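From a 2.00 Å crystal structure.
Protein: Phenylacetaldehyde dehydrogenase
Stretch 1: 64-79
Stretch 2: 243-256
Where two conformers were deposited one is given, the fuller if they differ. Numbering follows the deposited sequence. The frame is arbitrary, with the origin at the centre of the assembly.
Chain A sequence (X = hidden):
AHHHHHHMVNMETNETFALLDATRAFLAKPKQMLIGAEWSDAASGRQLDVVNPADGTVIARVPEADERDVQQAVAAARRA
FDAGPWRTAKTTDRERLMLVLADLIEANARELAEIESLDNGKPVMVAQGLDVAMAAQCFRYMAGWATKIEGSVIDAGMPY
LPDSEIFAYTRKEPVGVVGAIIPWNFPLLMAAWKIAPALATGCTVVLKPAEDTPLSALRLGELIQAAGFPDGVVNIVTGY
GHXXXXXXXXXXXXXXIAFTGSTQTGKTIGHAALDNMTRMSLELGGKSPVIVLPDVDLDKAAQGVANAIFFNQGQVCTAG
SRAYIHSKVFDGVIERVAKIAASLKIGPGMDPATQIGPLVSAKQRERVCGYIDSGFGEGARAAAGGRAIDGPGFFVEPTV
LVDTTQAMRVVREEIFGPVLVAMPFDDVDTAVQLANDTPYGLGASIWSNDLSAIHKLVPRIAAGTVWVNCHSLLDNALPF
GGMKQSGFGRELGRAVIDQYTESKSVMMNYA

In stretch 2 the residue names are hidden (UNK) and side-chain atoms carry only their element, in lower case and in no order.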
# COMPACT_ATOMS: atom_id res chain seq x y z
N GLU A 64 -19.17 24.25 6.81
CA GLU A 64 -18.16 24.23 5.77
C GLU A 64 -16.76 24.41 6.40
O GLU A 64 -16.29 25.53 6.61
CB GLU A 64 -18.43 25.35 4.78
CG GLU A 64 -17.49 25.29 3.59
CD GLU A 64 -17.18 26.62 2.97
OE1 GLU A 64 -18.03 27.50 2.83
OE2 GLU A 64 -16.03 26.77 2.60
N ALA A 65 -16.10 23.29 6.69
CA ALA A 65 -14.82 23.29 7.42
C ALA A 65 -13.69 23.77 6.56
O ALA A 65 -13.69 23.52 5.37
CB ALA A 65 -14.49 21.90 7.90
N ASP A 66 -12.76 24.49 7.15
CA ASP A 66 -11.49 24.79 6.48
C ASP A 66 -10.37 24.02 7.18
O ASP A 66 -10.62 23.15 8.04
CB ASP A 66 -11.26 26.32 6.31
CG ASP A 66 -10.95 27.06 7.62
OD1 ASP A 66 -10.67 26.45 8.66
OD2 ASP A 66 -10.99 28.30 7.64
N GLU A 67 -9.14 24.34 6.81
CA GLU A 67 -7.97 23.69 7.33
C GLU A 67 -7.87 23.77 8.86
O GLU A 67 -7.43 22.81 9.52
CB GLU A 67 -6.72 24.33 6.66
CG GLU A 67 -5.46 23.55 6.91
CD GLU A 67 -4.32 23.92 5.93
OE1 GLU A 67 -4.12 25.13 5.70
OE2 GLU A 67 -3.61 22.98 5.42
N ARG A 68 -8.32 24.88 9.45
CA ARG A 68 -8.27 25.05 10.92
C ARG A 68 -9.12 23.99 11.59
O ARG A 68 -8.70 23.38 12.57
CB ARG A 68 -8.84 26.42 11.36
CG ARG A 68 -8.08 27.63 10.87
CD ARG A 68 -8.84 28.92 11.21
NE ARG A 68 -9.97 29.15 10.31
CZ ARG A 68 -10.78 30.21 10.36
NH1 ARG A 68 -10.63 31.15 11.29
NH2 ARG A 68 -11.76 30.33 9.48
N ASP A 69 -10.32 23.78 11.07
CA ASP A 69 -11.23 22.81 11.68
C ASP A 69 -10.67 21.38 11.51
O ASP A 69 -10.76 20.55 12.43
CB ASP A 69 -12.64 22.92 11.07
CG ASP A 69 -13.16 24.36 11.08
OD1 ASP A 69 -13.31 24.95 12.19
OD2 ASP A 69 -13.37 24.91 10.00
N VAL A 70 -10.13 21.10 10.36
CA VAL A 70 -9.56 19.77 10.09
C VAL A 70 -8.39 19.51 11.02
O VAL A 70 -8.29 18.45 11.61
CB VAL A 70 -9.12 19.60 8.64
CG1 VAL A 70 -8.36 18.29 8.44
CG2 VAL A 70 -10.32 19.64 7.72
N GLN A 71 -7.51 20.50 11.17
CA GLN A 71 -6.39 20.40 12.12
C GLN A 71 -6.86 20.13 13.55
O GLN A 71 -6.26 19.34 14.24
CB GLN A 71 -5.53 21.63 12.09
CG GLN A 71 -4.67 21.67 10.83
CD GLN A 71 -4.08 23.02 10.57
OE1 GLN A 71 -4.38 24.01 11.24
NE2 GLN A 71 -3.22 23.07 9.59
N GLN A 72 -7.95 20.76 13.97
CA GLN A 72 -8.51 20.47 15.32
C GLN A 72 -8.99 19.03 15.45
O GLN A 72 -8.83 18.41 16.49
CB GLN A 72 -9.65 21.41 15.68
CG GLN A 72 -9.17 22.82 15.82
CD GLN A 72 -8.29 23.05 17.04
OE1 GLN A 72 -8.31 22.29 18.03
NE2 GLN A 72 -7.47 24.06 16.96
N ALA A 73 -9.66 18.54 14.43
CA ALA A 73 -10.12 17.15 14.42
C ALA A 73 -8.96 16.14 14.48
O ALA A 73 -9.04 15.14 15.19
CB ALA A 73 -10.98 16.88 13.19
N VAL A 74 -7.91 16.41 13.71
CA VAL A 74 -6.73 15.59 13.73
C VAL A 74 -6.07 15.63 15.09
O VAL A 74 -5.70 14.60 15.60
CB VAL A 74 -5.77 16.00 12.59
CG1 VAL A 74 -4.43 15.29 12.73
CG2 VAL A 74 -6.40 15.65 11.21
N ALA A 75 -6.00 16.83 15.69
CA ALA A 75 -5.43 16.96 17.04
C ALA A 75 -6.22 16.11 18.04
O ALA A 75 -5.60 15.43 18.85
CB ALA A 75 -5.39 18.41 17.48
N ALA A 76 -7.55 16.07 17.92
CA ALA A 76 -8.38 15.27 18.81
C ALA A 76 -8.14 13.78 18.61
O ALA A 76 -8.05 13.03 19.58
CB ALA A 76 -9.85 15.62 18.64
N ALA A 77 -8.08 13.35 17.34
CA ALA A 77 -7.86 11.96 17.04
C ALA A 77 -6.49 11.50 17.53
O ALA A 77 -6.37 10.40 18.06
CB ALA A 77 -8.01 11.68 15.54
N ARG A 78 -5.50 12.33 17.35
CA ARG A 78 -4.16 12.08 17.92
C ARG A 78 -4.21 11.90 19.41
O ARG A 78 -3.64 10.95 19.94
CB ARG A 78 -3.19 13.24 17.61
CG ARG A 78 -2.48 13.09 16.28
CD ARG A 78 -1.07 12.56 16.41
NE ARG A 78 -0.98 11.19 16.94
CZ ARG A 78 -0.75 10.10 16.21
NH1 ARG A 78 -0.65 10.12 14.87
NH2 ARG A 78 -0.66 8.93 16.82
N ARG A 79 -4.85 12.83 20.11
CA ARG A 79 -4.93 12.76 21.59
C ARG A 79 -5.62 11.48 22.03
O ARG A 79 -5.16 10.82 22.95
CB ARG A 79 -5.73 13.93 22.19
CG ARG A 79 -4.94 15.22 22.40
CD ARG A 79 -5.72 16.27 23.20
NE ARG A 79 -6.96 16.68 22.52
CZ ARG A 79 -7.03 17.58 21.53
NH1 ARG A 79 -5.96 18.20 21.05
NH2 ARG A 79 -8.21 17.88 21.02
N UNK A 243 -10.90 21.77 -0.08
CA UNK A 243 -10.42 22.48 1.09
C UNK A 243 -10.27 21.53 2.29
O UNK A 243 -9.14 21.22 2.68
c UNK A 243 -10.81 24.48 2.50
o UNK A 243 -11.40 24.47 0.18
c UNK A 243 -11.34 23.66 1.37
N UNK A 244 -11.39 21.07 2.85
CA UNK A 244 -11.36 20.14 3.97
C UNK A 244 -10.67 18.79 3.64
O UNK A 244 -9.80 18.32 4.39
c UNK A 244 -12.74 19.90 4.52
N UNK A 245 -11.02 18.20 2.52
CA UNK A 245 -10.42 16.93 2.11
C UNK A 245 -8.92 17.03 1.90
O UNK A 245 -8.14 16.18 2.38
N UNK A 246 -8.52 18.06 1.18
CA UNK A 246 -7.13 18.23 0.86
C UNK A 246 -6.35 18.45 2.13
O UNK A 246 -5.26 17.89 2.30
c UNK A 246 -6.97 19.42 -0.08
N UNK A 247 -6.89 19.26 3.03
CA UNK A 247 -6.21 19.54 4.28
C UNK A 247 -6.00 18.27 5.12
O UNK A 247 -4.94 18.10 5.75
c UNK A 247 -6.97 20.56 5.08
N UNK A 248 -6.98 17.39 5.11
CA UNK A 248 -6.84 16.14 5.83
C UNK A 248 -5.70 15.30 5.24
O UNK A 248 -4.83 14.82 5.96
c UNK A 248 -8.16 15.37 5.79
c UNK A 248 -8.17 14.03 6.52
c UNK A 248 -9.58 13.45 6.45
c UNK A 248 -7.68 14.19 7.96
N UNK A 249 -5.68 15.20 3.91
CA UNK A 249 -4.64 14.41 3.22
C UNK A 249 -3.22 14.87 3.47
O UNK A 249 -2.30 14.03 3.51
o UNK A 249 -4.65 15.57 1.05
c UNK A 249 -4.91 14.33 1.70
N UNK A 250 -3.01 16.18 3.68
CA UNK A 250 -1.68 16.75 3.86
C UNK A 250 -1.22 16.79 5.32
O UNK A 250 -0.08 17.18 5.60
c UNK A 250 -1.66 18.21 3.40
c UNK A 250 -3.56 21.48 2.22
n UNK A 250 -2.38 20.93 2.53
c UNK A 250 -1.63 19.99 1.66
c UNK A 250 -1.99 18.51 1.98
n UNK A 250 -4.15 21.19 1.07
n UNK A 250 -4.17 22.31 3.06
N UNK A 251 -2.09 16.44 6.27
CA UNK A 251 -1.74 16.60 7.65
C UNK A 251 -0.69 15.56 8.02
O UNK A 251 -0.94 14.38 7.86
o UNK A 251 -3.51 17.97 10.38
c UNK A 251 -2.96 16.52 8.56
o UNK A 251 -1.76 16.69 10.60
c UNK A 251 -2.72 17.09 9.93
N UNK A 252 0.49 15.98 8.54
CA UNK A 252 1.51 14.97 8.82
C UNK A 252 1.20 14.18 10.06
O UNK A 252 1.91 13.24 10.37
c UNK A 252 2.81 15.80 8.98
c UNK A 252 2.32 17.18 9.39
c UNK A 252 1.02 17.36 8.64
N UNK A 253 0.16 14.54 10.80
CA UNK A 253 -0.18 13.82 12.04
C UNK A 253 -1.15 12.67 11.87
O UNK A 253 -1.43 11.96 12.84
n UNK A 253 -3.46 18.90 13.12
c UNK A 253 -2.50 18.43 13.90
c UNK A 253 -0.47 17.01 14.21
c UNK A 253 -0.69 14.78 13.13
c UNK A 253 0.25 15.92 13.44
n UNK A 253 -1.58 17.58 13.41
n UNK A 253 -2.47 18.81 15.19
N UNK A 254 -1.69 12.48 10.65
CA UNK A 254 -2.34 11.23 10.34
C UNK A 254 -1.29 10.19 9.96
O UNK A 254 -0.20 10.53 9.53
c UNK A 254 -3.45 11.35 9.27
c UNK A 254 -2.90 11.70 7.89
c UNK A 254 -4.48 12.36 9.69
c UNK A 254 -3.89 11.42 6.78
N UNK A 255 -1.61 8.92 10.16
CA UNK A 255 -0.72 7.80 9.84
C UNK A 255 -1.16 7.05 8.57
O UNK A 255 -0.34 6.44 7.88
c UNK A 255 -0.18 7.57 12.27
o UNK A 255 -0.92 7.65 13.27
o UNK A 255 0.95 8.09 12.20
c UNK A 255 -0.71 6.87 11.03
N UNK A 256 -2.43 7.15 8.25
CA UNK A 256 -2.95 6.50 7.09
C UNK A 256 -4.08 7.31 6.47
O UNK A 256 -4.88 7.90 7.19
c UNK A 256 -4.44 2.97 6.48
n UNK A 256 -3.67 1.37 4.67
c UNK A 256 -4.01 4.40 6.21
c UNK A 256 -3.48 5.13 7.43
c UNK A 256 -4.82 2.23 5.16
O HOH W 1 -3.41 20.72 7.17
O HOH W 2 -3.84 21.28 15.76
O HOH W 3 0.57 6.61 15.68

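Position 243 carries one carbon bearing an oxygen and a second carbon, the branched pattern of threonine. The terminal carbon of T243, CG2, lies 4.0 Å from D66 CA.

Position 244 has a single side-chain carbon, hence alanine; A244 CB sits 4.3 Å from A65 CB and 4.0 Å from V70 CG2. Position 245 has no side-chain atom and is glycine, G245, without contact to stretch 1. Position 246 again has one carbon, A246, too distant to touch. Position 247 also has one, pointing toward stretch 1: A247, whose CB is 3.8 Å from E67 CG and 4.3 Å from V70 CB. At the three alanine positions the lone carbon identifies the residue.

Position 248 shows four carbons forked at the second, which is leucine rather than isoleucine. L248 CD1 meets V74 CG2 at 3.8 Å, and its CB lies 3.9 Å from V70 CG1. Position 249 has one carbon then one oxygen, serine; S249 points away and its OG donates to A246 O at 2.7 Å.

Position 250 has three carbons, a nitrogen, and a carbon carrying two more nitrogens: arginine. R250 NH2 donates to E67 OE2 at 2.5 Å with an angle of 159°, a salt bridge in which the carboxylate oxygen lies at the guanidinium edge.

Position 251 has two carbons, the second with two oxygens: aspartate. D251 OD2 is 3.7 Å from V74 CG1. Position 252 closes three carbons onto its own backbone nitrogen, which only proline does; P252 points away.

Position 253 repeats the guanidinium pattern, so it is R253. Its NE and NH2 bond to D251 OD1 and OD2 at 3.0 and 2.9 Å, angles 177° and 175°, which orients the group. V74 CG1 lies over one face, 3.7 Å from R253 NE, while R253 NH2 makes a weak bond to Q71 O, 3.0 Å at 134°.

Position 254 has four carbons forked at the first, one arm two carbons long: isoleucine. I254 CG2 reaches V74 CG2 at 4.1 Å. Position 255 has two carbons and two oxygens, aspartate; D255 OD2 accepts from R78 NH1 at 3.0 Å in a salt bridge. Position 256 has four carbons in a row ending in nitrogen, lysine; K256 is out of reach.

The helix axes approach to 8.8 Å at 43°, a closeness matched by small alanine side chains facing V70. V70 and V74 supply the apolar centre. Polar links accompany it: E67 with R250, and R78 NH1, which also donates to R253 O at 2.8 Å. The contact buries 702 Å².

Stretch 2 243-256: TAGAALSRDPRIDK
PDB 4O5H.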